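Local coordinates for protein acyl-coenzyme A oxidase 1 (Yarrowia lipolytica, PDB 5Y9D) that oxidises acyl-CoA thioesters to (2E)-enoyl-CoAs with bound FAD, passing the electrons to oxygen to give hydrogen peroxide in peroxisomal fatty acid beta-oxidation, at residues Thr185-Gln188 with Phe193-Asn196; Val218-Leu223 with Leu303-Leu308; Glu520-Ala525 with Leu595-Ala600. One frame throughout, in Å; residues are numbered along the deposited sequence.

Contact 1 of 3, residues Thr185-Gln188 with Phe193-Asn196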
loop_
_atom_site.group_PDB
_atom_site.type_symbol
_atom_site.label_atom_id
_atom_site.label_comp_id
_atom_site.label_asym_id
_atom_site.label_seq_id
_atom_site.Cartn_x
_atom_site.Cartn_y
_atom_site.Cartn_z
ATOM N N THR A 185 11.164 36.440 17.253
ATOM C CA THR A 185 11.340 37.864 17.123
ATOM C C THR A 185 12.295 38.352 18.200
ATOM O O THR A 185 12.132 38.035 19.374
ATOM C CB THR A 185 10.006 38.649 17.076
ATOM O OG1 THR A 185 10.155 39.899 17.741
ATOM C CG2 THR A 185 8.874 37.907 17.704
ATOM N N TYR A 186 13.298 39.122 17.751
ATOM C CA TYR A 186 14.479 39.471 18.541
ATOM C C TYR A 186 14.163 40.578 19.509
ATOM O O TYR A 186 13.442 41.488 19.174
ATOM C CB TYR A 186 15.647 39.919 17.657
ATOM C CG TYR A 186 16.845 40.308 18.496
ATOM C CD1 TYR A 186 17.513 39.359 19.264
ATOM C CD2 TYR A 186 17.275 41.636 18.579
ATOM C CE1 TYR A 186 18.593 39.710 20.057
ATOM C CE2 TYR A 186 18.353 42.001 19.374
ATOM C CZ TYR A 186 19.006 41.032 20.106
ATOM O OH TYR A 186 20.063 41.369 20.898
ATOM N N ASP A 187 14.690 40.473 20.719
ATOM C CA ASP A 187 14.460 41.489 21.731
ATOM C C ASP A 187 15.794 41.956 22.280
ATOM O O ASP A 187 16.480 41.216 22.977
ATOM C CB ASP A 187 13.548 40.961 22.848
ATOM C CG ASP A 187 13.245 42.015 23.911
ATOM O OD1 ASP A 187 13.848 43.103 23.867
ATOM O OD2 ASP A 187 12.414 41.752 24.804
ATOM N N GLN A 188 16.129 43.202 21.978
ATOM C CA GLN A 188 17.441 43.770 22.294
ATOM C C GLN A 188 17.576 44.108 23.768
ATOM O O GLN A 188 18.602 43.827 24.361
ATOM C CB GLN A 188 17.664 45.007 21.441
ATOM C CG GLN A 188 19.066 45.579 21.475
ATOM C CD GLN A 188 19.238 46.648 20.418
ATOM O OE1 GLN A 188 18.257 47.176 19.893
ATOM N NE2 GLN A 188 20.474 46.964 20.093
ATOM N N PHE A 193 15.488 35.810 21.996
ATOM C CA PHE A 193 14.402 35.595 21.045
ATOM C C PHE A 193 13.117 35.215 21.772
ATOM O O PHE A 193 13.102 34.474 22.768
ATOM C CB PHE A 193 14.752 34.535 20.005
ATOM C CG PHE A 193 15.852 34.953 19.048
ATOM C CD1 PHE A 193 15.608 35.889 18.060
ATOM C CD2 PHE A 193 17.099 34.418 19.143
ATOM C CE1 PHE A 193 16.600 36.262 17.185
ATOM C CE2 PHE A 193 18.103 34.793 18.277
ATOM C CZ PHE A 193 17.862 35.713 17.295
ATOM N N ILE A 194 12.036 35.756 21.244
ATOM C CA ILE A 194 10.694 35.435 21.652
ATOM C C ILE A 194 10.129 34.512 20.583
ATOM O O ILE A 194 9.907 34.919 19.432
ATOM C CB ILE A 194 9.855 36.713 21.778
ATOM C CG1 ILE A 194 10.481 37.638 22.809
ATOM C CG2 ILE A 194 8.416 36.419 22.181
ATOM C CD1 ILE A 194 9.803 38.994 22.863
ATOM N N ILE A 195 9.913 33.266 20.990
ATOM C CA ILE A 195 9.380 32.239 20.132
ATOM C C ILE A 195 7.898 32.136 20.366
ATOM O O ILE A 195 7.472 31.810 21.476
ATOM C CB ILE A 195 10.010 30.859 20.425
ATOM C CG1 ILE A 195 11.513 30.904 20.199
ATOM C CG2 ILE A 195 9.416 29.793 19.540
ATOM C CD1 ILE A 195 11.927 31.293 18.801
ATOM N N ASN A 196 7.127 32.361 19.302
ATOM C CA ASN A 196 5.679 32.407 19.399
ATOM C C ASN A 196 4.953 31.694 18.256
ATOM O O ASN A 196 5.295 31.855 17.067
ATOM C CB ASN A 196 5.182 33.853 19.514
ATOM C CG ASN A 196 3.718 33.931 19.958
ATOM O OD1 ASN A 196 3.344 33.561 21.094
ATOM N ND2 ASN A 196 2.876 34.389 19.057
#

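Contact 2 of 3, residues Val218-Leu223 with Leu303-Leu308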
loop_
_atom_site.group_PDB
_atom_site.type_symbol
_atom_site.label_atom_id
_atom_site.label_comp_id
_atom_site.label_asym_id
_atom_site.label_seq_id
_atom_site.Cartn_x
_atom_site.Cartn_y
_atom_site.Cartn_z
ATOM N N VAL A 218 15.123 21.539 18.508
ATOM C CA VAL A 218 15.571 22.517 17.536
ATOM C C VAL A 218 14.341 22.942 16.817
ATOM O O VAL A 218 13.627 22.121 16.289
ATOM C CB VAL A 218 16.529 21.933 16.503
ATOM C CG1 VAL A 218 16.800 22.944 15.402
ATOM C CG2 VAL A 218 17.823 21.564 17.161
ATOM N N CYS A 219 14.077 24.225 16.785
ATOM C CA CYS A 219 12.783 24.693 16.310
ATOM C C CYS A 219 12.983 25.671 15.158
ATOM O O CYS A 219 13.822 26.549 15.245
ATOM C CB CYS A 219 12.056 25.334 17.478
ATOM S SG CYS A 219 10.799 26.535 17.032
ATOM N N PHE A 220 12.261 25.488 14.064
ATOM C CA PHE A 220 12.446 26.357 12.900
ATOM C C PHE A 220 11.375 27.454 12.930
ATOM O O PHE A 220 10.214 27.163 13.154
ATOM C CB PHE A 220 12.387 25.579 11.594
ATOM C CG PHE A 220 13.544 24.650 11.391
ATOM C CD1 PHE A 220 13.640 23.461 12.125
ATOM C CD2 PHE A 220 14.533 24.941 10.468
ATOM C CE1 PHE A 220 14.705 22.589 11.941
ATOM C CE2 PHE A 220 15.599 24.082 10.282
ATOM C CZ PHE A 220 15.682 22.892 11.010
ATOM N N ALA A 221 11.772 28.703 12.701
ATOM C CA ALA A 221 10.870 29.839 12.824
ATOM C C ALA A 221 11.351 31.034 12.002
ATOM O O ALA A 221 12.533 31.142 11.649
ATOM C CB ALA A 221 10.766 30.245 14.288
ATOM N N LYS A 222 10.435 31.954 11.746
ATOM C CA LYS A 222 10.773 33.184 11.054
ATOM C C LYS A 222 11.459 34.118 12.010
ATOM O O LYS A 222 10.916 34.480 13.059
ATOM C CB LYS A 222 9.537 33.834 10.448
ATOM C CG LYS A 222 8.968 33.034 9.300
ATOM C CD LYS A 222 10.058 32.759 8.271
ATOM C CE LYS A 222 9.512 32.180 6.989
ATOM N NZ LYS A 222 8.401 33.028 6.471
ATOM N N LEU A 223 12.686 34.468 11.643
ATOM C CA LEU A 223 13.526 35.364 12.419
ATOM C C LEU A 223 13.029 36.785 12.209
ATOM O O LEU A 223 13.137 37.326 11.092
ATOM C CB LEU A 223 14.940 35.236 11.890
ATOM C CG LEU A 223 15.955 36.245 12.370
ATOM C CD1 LEU A 223 16.091 36.066 13.863
ATOM C CD2 LEU A 223 17.262 35.976 11.633
ATOM N N LEU A 303 21.405 25.701 3.973
ATOM C CA LEU A 303 22.018 24.715 4.855
ATOM C C LEU A 303 21.448 24.805 6.264
ATOM O O LEU A 303 22.085 24.377 7.227
ATOM C CB LEU A 303 23.547 24.886 4.874
ATOM C CG LEU A 303 24.295 24.940 3.523
ATOM C CD1 LEU A 303 25.734 24.481 3.705
ATOM C CD2 LEU A 303 23.634 24.130 2.417
ATOM N N THR A 304 20.247 25.374 6.368
ATOM C CA THR A 304 19.403 25.233 7.554
ATOM C C THR A 304 18.763 23.835 7.582
ATOM O O THR A 304 18.449 23.311 8.657
ATOM C CB THR A 304 18.312 26.336 7.613
ATOM O OG1 THR A 304 18.046 26.828 6.295
ATOM C CG2 THR A 304 18.771 27.508 8.477
ATOM N N TYR A 305 18.600 23.232 6.399
ATOM C CA TYR A 305 18.039 21.881 6.243
ATOM C C TYR A 305 19.126 20.854 5.916
ATOM O O TYR A 305 18.861 19.862 5.248
ATOM C CB TYR A 305 16.988 21.880 5.131
ATOM C CG TYR A 305 16.160 23.146 5.085
ATOM C CD1 TYR A 305 15.218 23.417 6.071
ATOM C CD2 TYR A 305 16.321 24.072 4.062
ATOM C CE1 TYR A 305 14.459 24.576 6.043
ATOM C CE2 TYR A 305 15.563 25.232 4.020
ATOM C CZ TYR A 305 14.636 25.487 5.017
ATOM O OH TYR A 305 13.880 26.645 4.975
ATOM N N GLY A 306 20.345 21.089 6.390
ATOM C CA GLY A 306 21.466 20.196 6.119
ATOM C C GLY A 306 21.286 18.788 6.661
ATOM O O GLY A 306 21.710 17.813 6.029
ATOM N N ALA A 307 20.650 18.686 7.829
ATOM C CA ALA A 307 20.384 17.391 8.499
ATOM C C ALA A 307 19.407 16.497 7.719
ATOM O O ALA A 307 19.489 15.261 7.783
ATOM C CB ALA A 307 19.865 17.622 9.921
ATOM N N LEU A 308 18.499 17.137 6.977
ATOM C CA LEU A 308 17.510 16.423 6.176
ATOM C C LEU A 308 18.131 15.634 5.036
ATOM O O LEU A 308 17.587 14.600 4.642
ATOM C CB LEU A 308 16.457 17.387 5.632
ATOM C CG LEU A 308 15.588 18.075 6.708
ATOM C CD1 LEU A 308 14.522 18.980 6.081
ATOM C CD2 LEU A 308 14.953 17.044 7.637
#

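Contact 3 of 3, residues Glu520-Ala525 with Leu595-Ala600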
loop_
_atom_site.group_PDB
_atom_site.type_symbol
_atom_site.label_atom_id
_atom_site.label_comp_id
_atom_site.label_asym_id
_atom_site.label_seq_id
_atom_site.Cartn_x
_atom_site.Cartn_y
_atom_site.Cartn_z
ATOM N N GLU A 520 25.487 -1.630 -22.857
ATOM C CA GLU A 520 25.713 -0.339 -23.527
ATOM C C GLU A 520 24.436 0.140 -24.205
ATOM O O GLU A 520 24.117 1.311 -24.163
ATOM C CB GLU A 520 26.842 -0.396 -24.584
ATOM C CG GLU A 520 27.229 0.987 -25.151
ATOM C CD GLU A 520 27.563 1.001 -26.659
ATOM O OE1 GLU A 520 28.369 0.146 -27.107
ATOM O OE2 GLU A 520 27.039 1.885 -27.392
ATOM N N PHE A 521 23.718 -0.756 -24.848
ATOM C CA PHE A 521 22.563 -0.320 -25.591
ATOM C C PHE A 521 21.436 0.109 -24.649
ATOM O O PHE A 521 20.752 1.105 -24.901
ATOM C CB PHE A 521 22.066 -1.404 -26.544
ATOM C CG PHE A 521 20.791 -1.032 -27.224
ATOM C CD1 PHE A 521 20.809 -0.285 -28.388
ATOM C CD2 PHE A 521 19.566 -1.344 -26.642
ATOM C CE1 PHE A 521 19.622 0.101 -28.984
ATOM C CE2 PHE A 521 18.380 -0.958 -27.226
ATOM C CZ PHE A 521 18.408 -0.233 -28.401
ATOM N N LEU A 522 21.234 -0.654 -23.577
ATOM C CA LEU A 522 20.137 -0.390 -22.645
ATOM C C LEU A 522 20.413 0.934 -21.980
ATOM O O LEU A 522 19.558 1.823 -21.968
ATOM C CB LEU A 522 19.995 -1.520 -21.618
ATOM C CG LEU A 522 19.613 -2.844 -22.284
ATOM C CD1 LEU A 522 19.758 -4.036 -21.357
ATOM C CD2 LEU A 522 18.219 -2.756 -22.870
ATOM N N VAL A 523 21.636 1.082 -21.497
ATOM C CA VAL A 523 22.054 2.337 -20.867
ATOM C C VAL A 523 21.739 3.511 -21.794
ATOM O O VAL A 523 20.973 4.410 -21.444
ATOM C CB VAL A 523 23.552 2.325 -20.505
ATOM C CG1 VAL A 523 24.036 3.710 -20.110
ATOM C CG2 VAL A 523 23.813 1.352 -19.362
ATOM N N GLU A 524 22.304 3.443 -22.991
ATOM C CA GLU A 524 22.150 4.456 -24.014
ATOM C C GLU A 524 20.682 4.662 -24.336
ATOM O O GLU A 524 20.252 5.788 -24.575
ATOM C CB GLU A 524 22.944 4.055 -25.269
ATOM C CG GLU A 524 22.912 5.075 -26.408
ATOM C CD GLU A 524 23.394 6.450 -25.975
ATOM O OE1 GLU A 524 24.260 6.483 -25.076
ATOM O OE2 GLU A 524 22.916 7.487 -26.509
ATOM N N ALA A 525 19.892 3.588 -24.315
ATOM C CA ALA A 525 18.465 3.736 -24.585
ATOM C C ALA A 525 17.830 4.556 -23.492
ATOM O O ALA A 525 16.971 5.425 -23.750
ATOM C CB ALA A 525 17.780 2.395 -24.696
ATOM N N LEU A 595 20.450 -10.351 -13.588
ATOM C CA LEU A 595 19.622 -9.437 -12.800
ATOM C C LEU A 595 19.588 -8.022 -13.408
ATOM O O LEU A 595 18.513 -7.456 -13.533
ATOM C CB LEU A 595 20.126 -9.347 -11.351
ATOM C CG LEU A 595 19.885 -10.539 -10.448
ATOM C CD1 LEU A 595 20.676 -10.388 -9.171
ATOM C CD2 LEU A 595 18.394 -10.686 -10.159
ATOM N N ALA A 596 20.762 -7.467 -13.754
ATOM C CA ALA A 596 20.843 -6.133 -14.389
ATOM C C ALA A 596 19.975 -6.008 -15.622
ATOM O O ALA A 596 19.168 -5.089 -15.708
ATOM C CB ALA A 596 22.265 -5.793 -14.777
ATOM N N ASN A 597 20.123 -6.934 -16.571
ATOM C CA ASN A 597 19.395 -6.819 -17.829
ATOM C C ASN A 597 17.919 -7.018 -17.618
ATOM O O ASN A 597 17.103 -6.424 -18.325
ATOM C CB ASN A 597 19.846 -7.853 -18.839
ATOM C CG ASN A 597 21.317 -7.763 -19.152
ATOM O OD1 ASN A 597 21.917 -6.687 -19.104
ATOM N ND2 ASN A 597 21.913 -8.909 -19.462
ATOM N N LEU A 598 17.587 -7.892 -16.675
ATOM C CA LEU A 598 16.223 -8.082 -16.281
ATOM C C LEU A 598 15.632 -6.763 -15.767
ATOM O O LEU A 598 14.570 -6.331 -16.201
ATOM C CB LEU A 598 16.147 -9.161 -15.209
ATOM C CG LEU A 598 14.772 -9.365 -14.574
ATOM C CD1 LEU A 598 13.713 -9.617 -15.621
ATOM C CD2 LEU A 598 14.860 -10.534 -13.612
ATOM N N PHE A 599 16.322 -6.126 -14.836
ATOM C CA PHE A 599 15.919 -4.815 -14.298
ATOM C C PHE A 599 15.735 -3.807 -15.440
ATOM O O PHE A 599 14.691 -3.192 -15.578
ATOM C CB PHE A 599 17.001 -4.349 -13.295
ATOM C CG PHE A 599 16.784 -2.977 -12.728
ATOM C CD1 PHE A 599 15.548 -2.581 -12.285
ATOM C CD2 PHE A 599 17.853 -2.108 -12.598
ATOM C CE1 PHE A 599 15.340 -1.331 -11.789
ATOM C CE2 PHE A 599 17.671 -0.853 -12.071
ATOM C CZ PHE A 599 16.405 -0.465 -11.670
ATOM N N ALA A 600 16.761 -3.656 -16.263
ATOM C CA ALA A 600 16.709 -2.767 -17.426
ATOM C C ALA A 600 15.535 -3.055 -18.353
ATOM O O ALA A 600 14.717 -2.158 -18.590
ATOM C CB ALA A 600 18.016 -2.846 -18.199
#

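Contact 1 of 3, residues Thr185-Gln188 with Phe193-Asn196
T185 and I194 pair across an antiparallel beta hairpin, strands 183-187 and 192-196, in the acyl-CoA dehydrogenase middle domain. They form the hydrogen-bonded pair: T185 N reaches I194 O at 2.9 Å, and I194 N returns the bond to T185 O at 2.9 Å. Next along, Y186 and F193 make the non-hydrogen-bonded pair, CA to CA 4.6 Å, and both side chains leave on the same face of the sheet. There the rings meet edge-to-face, planes at 64° and centroids 5.6 Å apart. The edge of Y186 is turned to the face of F193, with Y186 CD1 over that face, 3.8 Å from F193 CE1. F193 CG lies anti to its carbonyl carbon (chi1 -68°), which carries CD1 and CE1 across to the CA and CB of Y186. A valine in place of F193 would probably leave the Y186 edge without its aromatic face and open a gap beside Y186 CB. At its far end Y186 OH is hydrogen-bonded to D191 OD1 in the turn. F193 also meets F235 edge-to-face, while strand 275-278 flanks 192-196 and strand 216-225 runs parallel to 183-187 on the hairpin's other side.

Contact 2 of 3, residues Val218-Leu223 with Leu303-Leu308
Where the beta domain of the acyl-CoA oxidase fold meets its alpha-helical part, F220 on strand 216-225 presses against T304 and Y305, at the approach to the long helix 306-334. The contact is small, 105 Å² in all, and no hydrogen bond crosses it; one phenyl ring supplies the whole strand side. F220 leaves the strand toward the incoming chain, and with CG anti to the carbonyl carbon (chi1 -68°) the CE2-CZ rim is brought to T304. The ring meets the backbone of T304 with its rim: T304 O lies at the edge, in the ring plane, 3.7 Å from F220 CZ and closer still to CE2. An in-plane approach sets the carbonyl oxygen against the slightly positive ring hydrogens and keeps it off the electron-rich face. Besides this polar touch, F220 gains an apolar neighbour in Y305, whose CD1 is 4.3 Å from F220 CE2. Y305 in turn is overlain by its own neighbour, for T304 OG1 sits 3.7 Å above one face of the tyrosine ring, offset toward the rim.

The flavin site is close by. The side chain of F220 is about 6 Å from a bound FAD and about 8 Å from that of T169, a probable FAD-binding residue, while the side chain of Y305 is about 9 Å from that of E464, the likely proton acceptor. F166 meets the F220 ring with planes at about 60°, and M168 touches both F220 and Y305. The shortest approach between the two segments is F220 CE2 to T304 O, 3.4 Å.

Contact 3 of 3, residues Glu520-Ala525 with Leu595-Ala600
Two helical segments, 520-525 near the start of helix 519-544 and 595-600 within helix 589-606, face each other with their backbones closest at L522 and A600, whose CA atoms are 6.7 Å apart. Each keeps its own i to i+4 ladder: A525 N bonds F521 O on one side, and A600 N bonds A596 O at 2.9 Å on the other. No hydrogen bond links the two helices here, and the join rests on one leucine set against an alanine and the amide of N597.

L522 points at the other helix and does the reaching. Its CG is anti to the carbonyl carbon (chi1 -64°), and the second torsion, 167°, extends the chain so that the methyl CD1 leads. CD1 comes 3.8 Å from A600 CB, and L522 CB lies 4.2 Å from the same A600 CB, so the alanine is met by both the base and one tip of the leucine. A side chain as small as A600's is consistent with so close a backbone approach. One turn earlier, N597 meets L522 CD1 from a direction roughly at right angles to A600 CB. Its first bond does not aim at L522, but the end of the side chain swings nearer, and OD1 ends 4.1 Å from L522 CD1. The amide oxygen is buried and accepts a hydrogen bond from Y578 OH; toward the methyl of L522 it makes only van der Waals contact.

Helix 558-581 flanks both partners, with S575 touching V523 and Y578 touching A596. L595 and F599 pack on helix 355-391 of the C-alpha1 domain, and L598 meets L632 and C633 of helix 619-637, so the pairing lies in the C-terminal helical region, against that domain.

In the fold
The three contacts follow one another along the chain, each closing before the next opens. Contacts 1 and 2 share one mixed sheet of the middle domain, since strand 183-187 runs beside strand 216-225. Their centres are 16 Å apart, and they touch directly where F193 CE1 packs 3.4 Å from L223 CD1. Contact 1 is local to the hairpin, whereas contact 2 joins the sheet to the residues leading into helix 306-334, near the flavin. Contact 3 stands apart on the opposite side of the chain's centre, 40 Å from contact 2 and 57 Å from contact 1, between centres. It belongs to a remote helical region, away from the cofactor and the likely proton acceptor.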